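Local coordinates for UTP--glucose-1-phosphate uridylyltransferase (Acinetobacter baumannii, PDB 6IKZ) that catalyses the transfer of a uridylyl group from UTP to alpha-D-glucose 1-phosphate, giving UDP-glucose and diphosphate, at the interface of chains A and B and the interface of chains A and C. Residues are numbered along the deposited sequence; one frame, centred on the assembly and turned at random. Chains: chain A/B/C, UTP--glucose-1-phosphate uridylyltransferase.

Contact 1: the interface of chains A and B. Residues chain A 100-101, 118-119; chain B 50, 97-99.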
loop_
_atom_site.group_PDB
_atom_site.type_symbol
_atom_site.label_atom_id
_atom_site.label_comp_id
_atom_site.label_asym_id
_atom_site.label_seq_id
_atom_site.Cartn_x
_atom_site.Cartn_y
_atom_site.Cartn_z
ATOM N N SER A 100 13.286 -3.502 -9.065
ATOM C CA SER A 100 12.969 -2.106 -8.698
ATOM C C SER A 100 14.142 -1.473 -7.960
ATOM O O SER A 100 14.843 -2.163 -7.189
ATOM C CB SER A 100 11.689 -1.967 -7.940
ATOM O OG SER A 100 10.635 -2.351 -8.794
ATOM N N VAL A 101 14.326 -0.185 -8.232
ATOM C CA VAL A 101 15.158 0.701 -7.396
ATOM C C VAL A 101 14.377 2.002 -7.267
ATOM O O VAL A 101 13.608 2.291 -8.175
ATOM C CB VAL A 101 16.546 0.845 -8.031
ATOM C CG1 VAL A 101 16.412 1.368 -9.448
ATOM C CG2 VAL A 101 17.447 1.722 -7.178
ATOM N N SER A 118 23.702 0.877 -10.255
ATOM C CA SER A 118 24.125 -0.356 -9.544
ATOM C C SER A 118 23.578 -1.601 -10.239
ATOM O O SER A 118 24.312 -2.587 -10.260
ATOM C CB SER A 118 23.754 -0.325 -8.067
ATOM O OG SER A 118 22.373 -0.554 -7.870
ATOM N N VAL A 119 22.376 -1.548 -10.819
ATOM C CA VAL A 119 21.692 -2.709 -11.487
ATOM C C VAL A 119 22.208 -2.870 -12.925
ATOM O O VAL A 119 22.148 -3.975 -13.484
ATOM C CB VAL A 119 20.166 -2.508 -11.469
ATOM C CG1 VAL A 119 19.406 -3.677 -12.056
ATOM C CG2 VAL A 119 19.686 -2.247 -10.063
ATOM N N GLN B 50 25.373 -2.857 -2.482
ATOM C CA GLN B 50 24.057 -3.182 -3.085
ATOM C C GLN B 50 23.322 -4.161 -2.153
ATOM O O GLN B 50 23.775 -5.312 -2.013
ATOM C CB GLN B 50 24.248 -3.751 -4.488
ATOM C CG GLN B 50 23.003 -3.682 -5.364
ATOM C CD GLN B 50 23.186 -4.390 -6.691
ATOM O OE1 GLN B 50 24.086 -5.204 -6.876
ATOM N NE2 GLN B 50 22.317 -4.096 -7.641
ATOM N N SER B 97 23.024 1.262 -2.514
ATOM C CA SER B 97 21.779 1.090 -3.305
ATOM C C SER B 97 20.953 -0.054 -2.701
ATOM O O SER B 97 21.531 -1.081 -2.342
ATOM C CB SER B 97 22.086 0.858 -4.756
ATOM O OG SER B 97 23.374 0.260 -4.926
ATOM N N VAL B 98 19.649 0.148 -2.534
ATOM C CA VAL B 98 18.688 -0.901 -2.110
ATOM C C VAL B 98 17.829 -1.267 -3.314
ATOM O O VAL B 98 17.098 -0.397 -3.738
ATOM C CB VAL B 98 17.809 -0.425 -0.948
ATOM C CG1 VAL B 98 16.899 -1.554 -0.508
ATOM C CG2 VAL B 98 18.630 0.081 0.239
ATOM N N ILE B 99 17.953 -2.501 -3.817
ATOM C CA ILE B 99 17.205 -3.076 -4.977
ATOM C C ILE B 99 16.103 -3.983 -4.442
ATOM O O ILE B 99 16.275 -4.532 -3.345
ATOM C CB ILE B 99 18.123 -3.929 -5.861
ATOM C CG1 ILE B 99 19.478 -3.267 -6.068
ATOM C CG2 ILE B 99 17.444 -4.232 -7.180
ATOM C CD1 ILE B 99 19.348 -1.831 -6.512
#
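Strand 97-102 of chain A runs antiparallel to strand 97-102 of chain B, with A:Val101 bridging to B:Ile99, while the short helix 117-120 of chain A comes up against the start of that chain B strand and the first residue of strand 50-55. This is one flank of a two-fold strand-pairing interface between copies of the enzyme, possibly a biological one. B:Ile99 carries much of the apolar contact. Its CG1 stands beside the backbone N and anti to the carbonyl carbon (chi1 -42°), and a second bend (chi2 -50°) brings CD1 over the helix. There CD1 meets A:Val119 CG2 at 3.6 Å, the two side chains crossing obliquely. The same methyl, B:Ile99 CD1, lies 4.1 Å from A:Val101 CG2, whose side chain runs alongside the isoleucine and points the same way. The other branch, B:Ile99 CG2, rests 3.3 Å from the backbone carbonyl A:Ser100 O, so one isoleucine spans strand and helix of the partner.

One residue earlier in the helix the contact becomes polar. A:Ser118 turns its hydroxyl between backbone N and carbonyl carbon (chi1 75°), toward the hydroxyl of B:Ser97. The bond between A:Ser118 OG and B:Ser97 OG is weak, at 3.2 Å, and probably adds little to the hold. B:Gln50 flanks this pair with an extended chain. Its amide nitrogen NE2 ends 3.5 Å from A:Ser118 OG and 3.6 Å from A:Ser118 O.

Contact 2: the interface of chains A and C. Residues chain A 28-29, 31, 264, 268; chain C 29, 31, 264, 268.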
loop_
_atom_site.group_PDB
_atom_site.type_symbol
_atom_site.label_atom_id
_atom_site.label_comp_id
_atom_site.label_asym_id
_atom_site.label_seq_id
_atom_site.Cartn_x
_atom_site.Cartn_y
_atom_site.Cartn_z
ATOM N N VAL A 28 -2.857 3.236 -16.081
ATOM C CA VAL A 28 -4.087 3.687 -16.787
ATOM C C VAL A 28 -4.502 2.615 -17.803
ATOM O O VAL A 28 -3.641 2.153 -18.575
ATOM C CB VAL A 28 -3.842 5.054 -17.450
ATOM C CG2 VAL A 28 -3.721 6.095 -16.357
ATOM N N THR A 29 -5.786 2.283 -17.831
ATOM C CA THR A 29 -6.368 1.248 -18.716
ATOM C C THR A 29 -6.280 1.784 -20.151
ATOM O O THR A 29 -6.878 2.810 -20.430
ATOM C CB THR A 29 -7.775 0.831 -18.256
ATOM O OG1 THR A 29 -7.820 0.937 -16.827
ATOM N N VAL A 31 -7.624 0.220 -23.230
ATOM C CA VAL A 31 -8.544 -0.859 -23.716
ATOM C C VAL A 31 -8.876 -1.813 -22.557
ATOM O O VAL A 31 -10.029 -1.813 -22.078
ATOM C CB VAL A 31 -7.980 -1.641 -24.919
ATOM C CG1 VAL A 31 -9.070 -2.405 -25.647
ATOM C CG2 VAL A 31 -7.258 -0.756 -25.912
ATOM N N TYR A 264 -3.641 9.674 -24.930
ATOM C CA TYR A 264 -4.328 8.496 -24.332
ATOM C C TYR A 264 -5.546 8.069 -25.179
ATOM O O TYR A 264 -5.641 6.897 -25.545
ATOM C CB TYR A 264 -4.696 8.818 -22.888
ATOM C CG TYR A 264 -5.615 7.828 -22.230
ATOM C CD1 TYR A 264 -5.143 6.631 -21.708
ATOM C CD2 TYR A 264 -6.958 8.114 -22.094
ATOM C CE1 TYR A 264 -5.995 5.715 -21.110
ATOM C CE2 TYR A 264 -7.810 7.226 -21.462
ATOM C CZ TYR A 264 -7.337 6.015 -20.989
ATOM O OH TYR A 264 -8.225 5.168 -20.393
ATOM N N VAL A 268 -6.189 4.392 -26.946
ATOM C CA VAL A 268 -7.400 3.558 -26.700
ATOM C C VAL A 268 -8.050 3.243 -28.054
ATOM O O VAL A 268 -8.203 2.080 -28.365
ATOM C CB VAL A 268 -8.379 4.269 -25.763
ATOM C CG1 VAL A 268 -9.700 3.529 -25.700
ATOM C CG2 VAL A 268 -7.785 4.471 -24.366
ATOM N N THR C 29 -9.876 3.769 -15.605
ATOM C CA THR C 29 -9.976 5.162 -16.075
ATOM C C THR C 29 -10.998 5.158 -17.205
ATOM O O THR C 29 -10.864 4.351 -18.105
ATOM C CB THR C 29 -8.585 5.789 -16.290
ATOM O OG1 THR C 29 -7.888 5.158 -17.351
ATOM C CG2 THR C 29 -7.713 5.699 -15.052
ATOM N N VAL C 31 -12.128 7.866 -19.586
ATOM C CA VAL C 31 -11.760 9.127 -20.274
ATOM C C VAL C 31 -10.569 9.737 -19.543
ATOM O O VAL C 31 -9.473 9.718 -20.146
ATOM C CB VAL C 31 -12.958 10.083 -20.405
ATOM C CG1 VAL C 31 -12.599 11.305 -21.229
ATOM C CG2 VAL C 31 -14.154 9.387 -21.050
ATOM N N TYR C 264 -17.422 -1.214 -20.884
ATOM C CA TYR C 264 -16.424 -0.183 -20.481
ATOM C C TYR C 264 -15.992 0.583 -21.745
ATOM O O TYR C 264 -15.991 1.832 -21.742
ATOM C CB TYR C 264 -15.280 -0.783 -19.652
ATOM C CG TYR C 264 -13.999 0.007 -19.705
ATOM C CD1 TYR C 264 -13.133 -0.152 -20.766
ATOM C CD2 TYR C 264 -13.666 0.943 -18.737
ATOM C CE1 TYR C 264 -11.962 0.578 -20.861
ATOM C CE2 TYR C 264 -12.501 1.703 -18.829
ATOM C CZ TYR C 264 -11.630 1.510 -19.893
ATOM O OH TYR C 264 -10.463 2.229 -20.062
ATOM N N VAL C 268 -16.426 4.814 -22.305
ATOM C CA VAL C 268 -15.314 5.690 -22.768
ATOM C C VAL C 268 -15.782 6.480 -23.990
ATOM O O VAL C 268 -15.661 7.717 -23.960
ATOM C CB VAL C 268 -14.063 4.850 -23.096
ATOM C CG1 VAL C 268 -12.997 5.668 -23.823
ATOM C CG2 VAL C 268 -13.511 4.193 -21.838
#
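The rings of A:Tyr264 and C:Tyr264 each lie against the backbone of the partner chain, and each has a valine of its own chain on one face: A:Val268 CG2 lies over the first, offset toward the rim, and C:Val268 CG2 does the same over the second. On the partner's side, ring carbon A:Tyr264 CE2 comes to 3.3 Å from the backbone carbonyl C:Val31 O, and C:Tyr264 CE1 lies equally far from A:Val31 O. The site belongs to a two-fold helix-and-loop interface between copies of the enzyme, possibly a biological one.

Both tyrosines are held by their phenol oxygens. Within chain A, A:Tyr264 OH donates to the carbonyl A:Thr29 O at 2.7 Å, nearly in line with the C=O bond (166°); within chain C, the bond from C:Tyr264 OH to C:Thr29 O is 2.9 Å long. These bonds tie helix 261-274 of chain A and helix 261-272 of chain C to the segment around residue 29 of the same chain, and help to aim the rings at the partner.

With OG1 set between its backbone N and carbonyl carbon (chi1 66°), C:Thr29 donates a hydrogen bond from OG1 to A:Tyr264 OH at 3.1 Å, and this phenol oxygen thus both gives and accepts. In the model the two threonines differ, but A:Thr29 and A:Val28 are incompletely built, so the difference is doubtful. The helices come loosely near each other at their valines, A:Val268 CG1 standing 4.4 Å from C:Val268 CG1.

Contact 3: the interface of chains A and B. Residues chain A 63, 100, 102; chain B 63, 100, 102.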
loop_
_atom_site.group_PDB
_atom_site.type_symbol
_atom_site.label_atom_id
_atom_site.label_comp_id
_atom_site.label_asym_id
_atom_site.label_seq_id
_atom_site.Cartn_x
_atom_site.Cartn_y
_atom_site.Cartn_z
ATOM N N GLU A 63 4.552 -2.804 -9.659
ATOM C CA GLU A 63 5.375 -3.982 -9.293
ATOM C C GLU A 63 4.455 -5.189 -9.084
ATOM O O GLU A 63 4.835 -6.286 -9.494
ATOM C CB GLU A 63 6.236 -3.648 -8.076
ATOM C CG GLU A 63 7.242 -2.548 -8.382
ATOM C CD GLU A 63 7.762 -1.765 -7.183
ATOM O OE1 GLU A 63 7.318 -0.589 -6.981
ATOM O OE2 GLU A 63 8.643 -2.306 -6.480
ATOM N N SER A 100 13.286 -3.502 -9.065
ATOM C CA SER A 100 12.969 -2.106 -8.698
ATOM C C SER A 100 14.142 -1.473 -7.960
ATOM O O SER A 100 14.843 -2.163 -7.189
ATOM C CB SER A 100 11.689 -1.967 -7.940
ATOM O OG SER A 100 10.635 -2.351 -8.794
ATOM N N ARG A 102 14.499 2.681 -6.124
ATOM C CA ARG A 102 13.775 3.944 -5.832
ATOM C C ARG A 102 14.537 5.143 -6.405
ATOM O O ARG A 102 15.773 5.161 -6.278
ATOM C CB ARG A 102 13.602 4.141 -4.319
ATOM C CG ARG A 102 12.546 3.233 -3.704
ATOM C CD ARG A 102 11.175 3.312 -4.356
ATOM N NE ARG A 102 10.279 2.311 -3.807
ATOM C CZ ARG A 102 9.578 2.421 -2.691
ATOM N NH1 ARG A 102 9.642 3.504 -1.936
ATOM N NH2 ARG A 102 8.812 1.419 -2.326
ATOM N N GLU B 63 10.785 -1.359 1.926
ATOM C CA GLU B 63 11.406 -0.572 0.832
ATOM C C GLU B 63 11.274 0.921 1.153
ATOM O O GLU B 63 12.226 1.656 0.892
ATOM C CB GLU B 63 10.781 -0.970 -0.504
ATOM C CG GLU B 63 11.073 -2.422 -0.852
ATOM C CD GLU B 63 10.106 -3.084 -1.825
ATOM O OE1 GLU B 63 9.246 -3.906 -1.370
ATOM O OE2 GLU B 63 10.238 -2.818 -3.040
ATOM N N SER B 100 15.040 -4.185 -5.218
ATOM C CA SER B 100 14.031 -5.222 -4.915
ATOM C C SER B 100 13.806 -6.112 -6.131
ATOM O O SER B 100 13.857 -5.626 -7.281
ATOM C CB SER B 100 12.751 -4.665 -4.383
ATOM O OG SER B 100 13.023 -4.069 -3.134
ATOM N N ARG B 102 10.894 -9.572 -6.679
ATOM C CA ARG B 102 9.789 -10.339 -6.049
ATOM C C ARG B 102 10.120 -11.834 -6.027
ATOM O O ARG B 102 10.642 -12.329 -7.041
ATOM C CB ARG B 102 8.472 -10.132 -6.811
ATOM C CG ARG B 102 7.842 -8.766 -6.576
ATOM C CD ARG B 102 7.610 -8.410 -5.116
ATOM N NE ARG B 102 7.149 -7.041 -4.980
ATOM C CZ ARG B 102 5.902 -6.622 -5.115
ATOM N NH1 ARG B 102 4.918 -7.456 -5.405
ATOM N NH2 ARG B 102 5.647 -5.342 -4.964
HETATM O O HOH W 1 8.556 -4.583 -4.193
HETATM O O HOH W 2 9.388 -0.287 -4.855
#
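A:Ser100 and B:Ser100 pair directly, backbone to backbone: A:Ser100 N donates to B:Ser100 O at 2.8 Å, and the reciprocal bond has the same length. Both are fairly straight, 163° at the hydrogen. To one side of this pair the carboxylates of A:Glu63 and B:Glu63 approach from opposite directions, their planes 76° apart and A:Glu63 OE2 3.8 Å from B:Glu63 OE2. Such closeness might raise the proton affinity of one of them, but two waters bridge the oxygens and opposite charges stand near.

Water 2 binds A:Glu63 OE2 at 2.7 Å and, more loosely, B:Glu63 OE2 at 3.2 Å; water 1 does the converse. Each water also sits in the plane of a guanidinium group, at its edge, where A:Arg102 NE and NH2 hold water 2 and the same atoms of B:Arg102 hold water 1. A bend at chi2 (-55°) helps bring each guanidinium to its water, and A:Arg102 NH2 also lies 3.6 Å from B:Glu63 CB.

Farther back, the A:Ser100 hydroxyl makes a weak bond to A:Glu63 OE2 and may help to place the carboxylate. The cluster straddles the two-fold axis, where strands 97-102 of both chains meet antiparallel and helices 60-65 flank them.

Contacts 1 and 3 belong to one interface: their centres of C-alpha atoms lie about 8 Å apart, they share A:Ser100, and both draw on strand 97-102. Contact 3 marks the symmetric middle of this strand pairing and contact 1 one of its two equivalent flanks. Contact 2 lies about 33 Å from contact 1 and 27 Å from contact 3, measured between the same centres, and uses separate elements, notably helix 261-274 of chain A. Chain A thus joins B and C through distinct surfaces, which lets two kinds of two-fold contact build the deposited tetramer; such an assembly is plausible for the enzyme in solution.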